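Local structure of FACT complex subunit (Chaetomium thermophilum var. thermophilum, 4KHB) at residues A[47-50]-A[51-54]; A[16-19]-A[20-24]. The protein probably acts as a subunit of the FACT histone chaperone, which reorganizes nucleosomes during transcription, replication and DNA repair. One frame throughout, in Å; residues are numbered along the deposited sequence.

Contact 1 of 2, residues A[47-50]-A[51-54]; sequences FHIN and TIKN
The carbonyl of H48 faces back onto T51, one residue of a tight 3-10 turn. T51 N donates to H48 O at 3.1 Å (N-H...O 151°), arriving from above the carbonyl plane rather than along a lone pair. One residue on, I52 N bonds in the same manner to I49 O, also at 3.1 Å. The side chain of T51 presses on the carbonyl just gripped by its own N-H: its CG2 lies 3.2 Å from H48 O. The same methyl also comes within 4.3 Å of F47 CB, oblique to the phenyl ring. I49 and I52 end methyl to methyl, CD1 to CD1 at 4.2 Å, while helix 103-121 (L116, A120) packs against I49.

N50 makes the looser, partly exposed side. Its CG lies beside its own backbone N and anti to the carbonyl carbon (chi1 -68°), on a CB bond that points away from residues 51-54. What fixes this corner is instead the H48 imidazole: N50 N points almost straight at H48 ND1 (3.1 Å, 172°), in the plane of the ring.

The turn joins strand 43-48 to strand 52-60 in the PH-like domain, next to the POB3N chain, whose W108 packs on F47 and W110 on T51. K53 and N54 then form a classic beta bulge opposite N69. Because ND1 accepts an N-H, the imidazole is probably neutral with its proton on NE2, and K117 NZ, bonded to I49 O and I52 O, adds a charged donor to the turn's buried carbonyls.

Contact 2 of 2, residues A[16-19]-A[20-24]; sequences NQLP and PKVRD
P19 O receives the bond that closes this turn: V22 N donates to it at 2.9 Å with an N-H...O angle of 158°, tilted above the carbonyl plane. V22 follows with its side chain, whose CB bond heads toward the preceding segment and sets CB 3.1 Å from P19 O. Beyond it, V22 CG2 approaches P19 CD at 4.4 Å and L18 CB at 4.5 Å, a modest apolar contact beside the bond.

The two prolines are joined by a trans peptide, and P19 CB rests 3.9 Å from P20 CD. With no N-H to offer, P20 suits the first position of the 3-10 segment 20-24, while L18 and P19 before it are extended, in polyproline-II-like conformation. This short 3-10 turn belongs to the surface run that leads into strand 28-30 of the PH-like domain. Its remaining bonds repeat the i to i+3 pattern: D24 N reaches K21 O at 3.2 Å, and R23 N makes a weak one to P20 O at 3.4 Å. P19 is also packed from outside the turn by Y12, V28 and D30, whereas the exposed K21 side chain leads away from residues 16-19.

Overall arrangement
Contact 2 comes first along the chain and contact 1 follows, with strands 28-30, 35-40 and most of 43-48 lying between them. Their centres are 19 Å apart and their nearest atoms about 8 Å, so they do not touch. The centre of contact 1 is about 6 Å from the centre of the chain, where one three-stranded antiparallel sheet hands over to the other; contact 2 lies at the surface, its centre about 16 Å from that point, in the segment feeding the first sheet. Each contains a short 3-10 segment. The inner one also borders the POB3N subunit and helix 103-121, linking the Spt16 domain's core to the heterodimer interface, while the outer one lies in the surface segment before strand 28-30.

Contact 1 of 2, residues A[47-50]-A[51-54]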
ATOM      1  N   PHE A  47       6.074  -2.978  -9.071  1.00  9.70           N
ATOM      2  CA  PHE A  47       7.509  -2.729  -9.093  1.00 12.07           C
ATOM      3  C   PHE A  47       8.094  -3.366 -10.347  1.00 10.53           C
ATOM      4  O   PHE A  47       7.949  -4.570 -10.573  1.00 10.81           O
ATOM      5  CB  PHE A  47       8.181  -3.282  -7.835  1.00  9.95           C
ATOM      6  CG  PHE A  47       7.882  -2.495  -6.588  1.00 13.27           C
ATOM      7  CD1 PHE A  47       8.609  -1.350  -6.285  1.00 10.86           C
ATOM      8  CD2 PHE A  47       6.878  -2.897  -5.718  1.00 10.32           C
ATOM      9  CE1 PHE A  47       8.341  -0.619  -5.134  1.00 10.99           C
ATOM     10  CE2 PHE A  47       6.605  -2.172  -4.565  1.00  7.83           C
ATOM     11  CZ  PHE A  47       7.337  -1.031  -4.275  1.00  9.77           C
ATOM     12  N   HIS A  48       8.746  -2.551 -11.168  1.00 13.86           N
ATOM     13  CA  HIS A  48       9.299  -3.026 -12.430  1.00 13.67           C
ATOM     14  C   HIS A  48      10.519  -3.899 -12.172  1.00 13.37           C
ATOM     15  O   HIS A  48      11.213  -3.719 -11.173  1.00  9.04           O
ATOM     16  CB  HIS A  48       9.663  -1.840 -13.320  1.00 12.17           C
ATOM     17  CG  HIS A  48       9.868  -2.200 -14.760  1.00 15.58           C
ATOM     18  ND1 HIS A  48      11.041  -2.747 -15.232  1.00 14.63           N
ATOM     19  CD2 HIS A  48       9.050  -2.082 -15.831  1.00 12.95           C
ATOM     20  CE1 HIS A  48      10.936  -2.954 -16.533  1.00 17.10           C
ATOM     21  NE2 HIS A  48       9.736  -2.560 -16.921  1.00 14.11           N
ATOM     22  N   ILE A  49      10.771  -4.850 -13.068  1.00 16.39           N
ATOM     23  CA  ILE A  49      11.868  -5.796 -12.889  1.00 12.47           C
ATOM     24  C   ILE A  49      13.247  -5.126 -12.925  1.00 15.05           C
ATOM     25  O   ILE A  49      14.196  -5.607 -12.299  1.00 21.03           O
ATOM     26  CB  ILE A  49      11.804  -6.935 -13.933  1.00 21.54           C
ATOM     27  CG1 ILE A  49      12.727  -8.088 -13.537  1.00 23.48           C
ATOM     28  CG2 ILE A  49      12.176  -6.420 -15.307  1.00 24.95           C
ATOM     29  CD1 ILE A  49      12.278  -8.831 -12.303  1.00 24.87           C
ATOM     30  N   ASN A  50      13.347  -4.006 -13.641  1.00 11.78           N
ATOM     31  CA  ASN A  50      14.603  -3.267 -13.755  1.00 15.93           C
ATOM     32  C   ASN A  50      14.982  -2.566 -12.454  1.00 15.60           C
ATOM     33  O   ASN A  50      16.044  -1.944 -12.350  1.00 20.38           O
ATOM     34  CB  ASN A  50      14.512  -2.247 -14.895  1.00 15.50           C
ATOM     35  CG  ASN A  50      14.423  -2.902 -16.260  1.00 18.42           C
ATOM     36  OD1 ASN A  50      14.617  -4.109 -16.398  1.00 28.09           O
ATOM     37  ND2 ASN A  50      14.129  -2.104 -17.279  1.00 21.87           N
ATOM     38  N   THR A  51      14.092  -2.666 -11.473  1.00 11.62           N
ATOM     39  CA  THR A  51      14.249  -2.016 -10.182  1.00 13.20           C
ATOM     40  C   THR A  51      14.725  -3.044  -9.149  1.00 12.04           C
ATOM     41  O   THR A  51      15.215  -2.689  -8.072  1.00 16.76           O
ATOM     42  CB  THR A  51      12.912  -1.341  -9.769  1.00 10.70           C
ATOM     43  OG1 THR A  51      13.145   0.022  -9.392  1.00 21.17           O
ATOM     44  CG2 THR A  51      12.247  -2.068  -8.622  1.00  4.99           C
ATOM     45  N   ILE A  52      14.619  -4.320  -9.513  1.00 10.84           N
ATOM     46  CA  ILE A  52      14.858  -5.428  -8.586  1.00 15.94           C
ATOM     47  C   ILE A  52      16.255  -6.046  -8.710  1.00 16.44           C
ATOM     48  O   ILE A  52      16.733  -6.315  -9.812  1.00 17.05           O
ATOM     49  CB  ILE A  52      13.784  -6.530  -8.774  1.00 13.47           C
ATOM     50  CG1 ILE A  52      12.432  -6.034  -8.252  1.00 12.53           C
ATOM     51  CG2 ILE A  52      14.175  -7.811  -8.050  1.00 14.83           C
ATOM     52  CD1 ILE A  52      11.248  -6.841  -8.745  1.00 23.18           C
ATOM     53  N   LYS A  53      16.900  -6.255  -7.563  1.00 14.15           N
ATOM     54  CA  LYS A  53      18.208  -6.904  -7.490  1.00 17.18           C
ATOM     55  C   LYS A  53      18.069  -8.427  -7.486  1.00 18.91           C
ATOM     56  O   LYS A  53      18.526  -9.101  -8.411  1.00 16.02           O
ATOM     57  CB  LYS A  53      18.950  -6.438  -6.235  1.00 14.60           C
ATOM     58  CG  LYS A  53      20.405  -6.873  -6.163  1.00 24.14           C
ATOM     59  CD  LYS A  53      21.099  -6.224  -4.979  1.00 33.84           C
ATOM     60  CE  LYS A  53      22.604  -6.214  -5.159  1.00 36.02           C
ATOM     61  NZ  LYS A  53      23.237  -7.388  -4.496  1.00 36.50           N
ATOM     62  N   ASN A  54      17.443  -8.964  -6.440  1.00 14.89           N
ATOM     63  CA  ASN A  54      17.200 -10.402  -6.348  1.00 21.25           C
ATOM     64  C   ASN A  54      15.997 -10.744  -5.471  1.00 17.74           C
ATOM     65  O   ASN A  54      15.439  -9.870  -4.802  1.00 18.94           O
ATOM     66  CB  ASN A  54      18.451 -11.126  -5.833  1.00 21.64           C
ATOM     67  CG  ASN A  54      18.981 -10.538  -4.534  1.00 26.00           C
ATOM     68  OD1 ASN A  54      18.252 -10.402  -3.552  1.00 26.49           O
ATOM     69  ND2 ASN A  54      20.263 -10.190  -4.527  1.00 19.96           N
TER

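Contact 2 of 2, residues A[16-19]-A[20-24]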
ATOM      1  N   ASN A  16      -6.743   0.140 -15.083  1.00 22.90           N
ATOM      2  CA  ASN A  16      -7.369  -1.023 -15.714  1.00 31.72           C
ATOM      3  C   ASN A  16      -6.396  -1.993 -16.383  1.00 29.25           C
ATOM      4  O   ASN A  16      -6.809  -3.033 -16.902  1.00 34.11           O
ATOM      5  CB  ASN A  16      -8.487  -0.603 -16.683  1.00 28.26           C
ATOM      6  CG  ASN A  16      -7.963   0.118 -17.923  1.00 34.49           C
ATOM      7  OD1 ASN A  16      -6.756   0.284 -18.107  1.00 43.04           O
ATOM      8  ND2 ASN A  16      -8.879   0.545 -18.782  1.00 33.30           N
ATOM      9  N   GLN A  17      -5.111  -1.650 -16.370  1.00 28.85           N
ATOM     10  CA  GLN A  17      -4.089  -2.526 -16.932  1.00 28.24           C
ATOM     11  C   GLN A  17      -3.517  -3.469 -15.884  1.00 26.76           C
ATOM     12  O   GLN A  17      -2.710  -4.341 -16.201  1.00 31.48           O
ATOM     13  CB  GLN A  17      -2.955  -1.719 -17.570  1.00 30.07           C
ATOM     14  CG  GLN A  17      -3.369  -0.400 -18.178  1.00 28.63           C
ATOM     15  CD  GLN A  17      -2.189   0.357 -18.755  1.00 28.28           C
ATOM     16  OE1 GLN A  17      -1.535   1.130 -18.058  1.00 25.34           O
ATOM     17  NE2 GLN A  17      -1.912   0.137 -20.033  1.00 37.57           N
ATOM     18  N   LEU A  18      -3.925  -3.278 -14.633  1.00 26.02           N
ATOM     19  CA  LEU A  18      -3.508  -4.169 -13.559  1.00 28.18           C
ATOM     20  C   LEU A  18      -4.182  -5.529 -13.728  1.00 30.62           C
ATOM     21  O   LEU A  18      -5.364  -5.600 -14.073  1.00 30.56           O
ATOM     22  CB  LEU A  18      -3.832  -3.556 -12.192  1.00 21.48           C
ATOM     23  CG  LEU A  18      -2.875  -2.446 -11.748  1.00 25.78           C
ATOM     24  CD1 LEU A  18      -3.450  -1.602 -10.615  1.00 27.05           C
ATOM     25  CD2 LEU A  18      -1.544  -3.047 -11.342  1.00 25.79           C
ATOM     26  N   PRO A  19      -3.426  -6.613 -13.495  1.00 29.37           N
ATOM     27  CA  PRO A  19      -3.951  -7.984 -13.589  1.00 24.72           C
ATOM     28  C   PRO A  19      -5.111  -8.193 -12.618  1.00 25.53           C
ATOM     29  O   PRO A  19      -5.010  -7.782 -11.464  1.00 25.14           O
ATOM     30  CB  PRO A  19      -2.759  -8.862 -13.188  1.00 21.93           C
ATOM     31  CG  PRO A  19      -1.559  -7.980 -13.191  1.00 22.05           C
ATOM     32  CD  PRO A  19      -2.001  -6.560 -13.122  1.00 22.87           C
ATOM     33  N   PRO A  20      -6.210  -8.811 -13.085  1.00 36.62           N
ATOM     34  CA  PRO A  20      -7.454  -8.910 -12.310  1.00 28.99           C
ATOM     35  C   PRO A  20      -7.318  -9.601 -10.951  1.00 30.64           C
ATOM     36  O   PRO A  20      -8.112  -9.311 -10.054  1.00 35.26           O
ATOM     37  CB  PRO A  20      -8.370  -9.730 -13.229  1.00 30.68           C
ATOM     38  CG  PRO A  20      -7.868  -9.438 -14.596  1.00 29.79           C
ATOM     39  CD  PRO A  20      -6.373  -9.357 -14.444  1.00 29.07           C
ATOM     40  N   LYS A  21      -6.339 -10.489 -10.799  1.00 28.69           N
ATOM     41  CA  LYS A  21      -6.148 -11.196  -9.535  1.00 33.43           C
ATOM     42  C   LYS A  21      -5.558 -10.290  -8.456  1.00 37.32           C
ATOM     43  O   LYS A  21      -5.371 -10.714  -7.313  1.00 35.66           O
ATOM     44  CB  LYS A  21      -5.277 -12.442  -9.720  1.00 34.86           C
ATOM     45  CG  LYS A  21      -5.935 -13.573 -10.486  1.00 49.26           C
ATOM     46  CD  LYS A  21      -5.095 -14.832 -10.365  1.00 58.62           C
ATOM     47  CE  LYS A  21      -5.843 -16.043 -10.878  1.00 59.70           C
ATOM     48  NZ  LYS A  21      -5.904 -17.073  -9.803  1.00 57.36           N
ATOM     49  N   VAL A  22      -5.256  -9.050  -8.830  1.00 32.37           N
ATOM     50  CA  VAL A  22      -4.850  -8.017  -7.881  1.00 29.84           C
ATOM     51  C   VAL A  22      -5.873  -7.831  -6.757  1.00 30.40           C
ATOM     52  O   VAL A  22      -5.511  -7.532  -5.617  1.00 28.78           O
ATOM     53  CB  VAL A  22      -4.598  -6.674  -8.626  1.00 23.43           C
ATOM     54  CG1 VAL A  22      -5.207  -5.495  -7.889  1.00 29.95           C
ATOM     55  CG2 VAL A  22      -3.112  -6.468  -8.887  1.00 20.71           C
ATOM     56  N   ARG A  23      -7.148  -8.040  -7.077  1.00 33.10           N
ATOM     57  CA  ARG A  23      -8.222  -7.822  -6.113  1.00 34.47           C
ATOM     58  C   ARG A  23      -8.210  -8.776  -4.920  1.00 37.82           C
ATOM     59  O   ARG A  23      -8.964  -8.583  -3.963  1.00 38.71           O
ATOM     60  CB  ARG A  23      -9.586  -7.883  -6.803  1.00 33.56           C
ATOM     61  CG  ARG A  23     -10.016  -9.250  -7.309  1.00 41.68           C
ATOM     62  CD  ARG A  23     -11.464  -9.164  -7.776  1.00 52.22           C
ATOM     63  NE  ARG A  23     -11.585  -8.387  -9.007  1.00 65.88           N
ATOM     64  CZ  ARG A  23     -12.672  -8.348  -9.771  1.00 69.39           C
ATOM     65  NH1 ARG A  23     -12.686  -7.609 -10.871  1.00 68.72           N
ATOM     66  NH2 ARG A  23     -13.753  -9.032  -9.424  1.00 66.81           N
ATOM     67  N   ASP A  24      -7.368  -9.803  -4.976  1.00 32.81           N
ATOM     68  CA  ASP A  24      -7.292 -10.782  -3.898  1.00 31.31           C
ATOM     69  C   ASP A  24      -6.233 -10.385  -2.872  1.00 36.12           C
ATOM     70  O   ASP A  24      -5.980 -11.125  -1.916  1.00 36.71           O
ATOM     71  CB  ASP A  24      -7.002 -12.182  -4.452  1.00 38.35           C
ATOM     72  CG  ASP A  24      -8.137 -12.722  -5.311  1.00 46.84           C
ATOM     73  OD1 ASP A  24      -9.315 -12.496  -4.961  1.00 40.44           O
ATOM     74  OD2 ASP A  24      -7.848 -13.380  -6.334  1.00 42.53           O
TER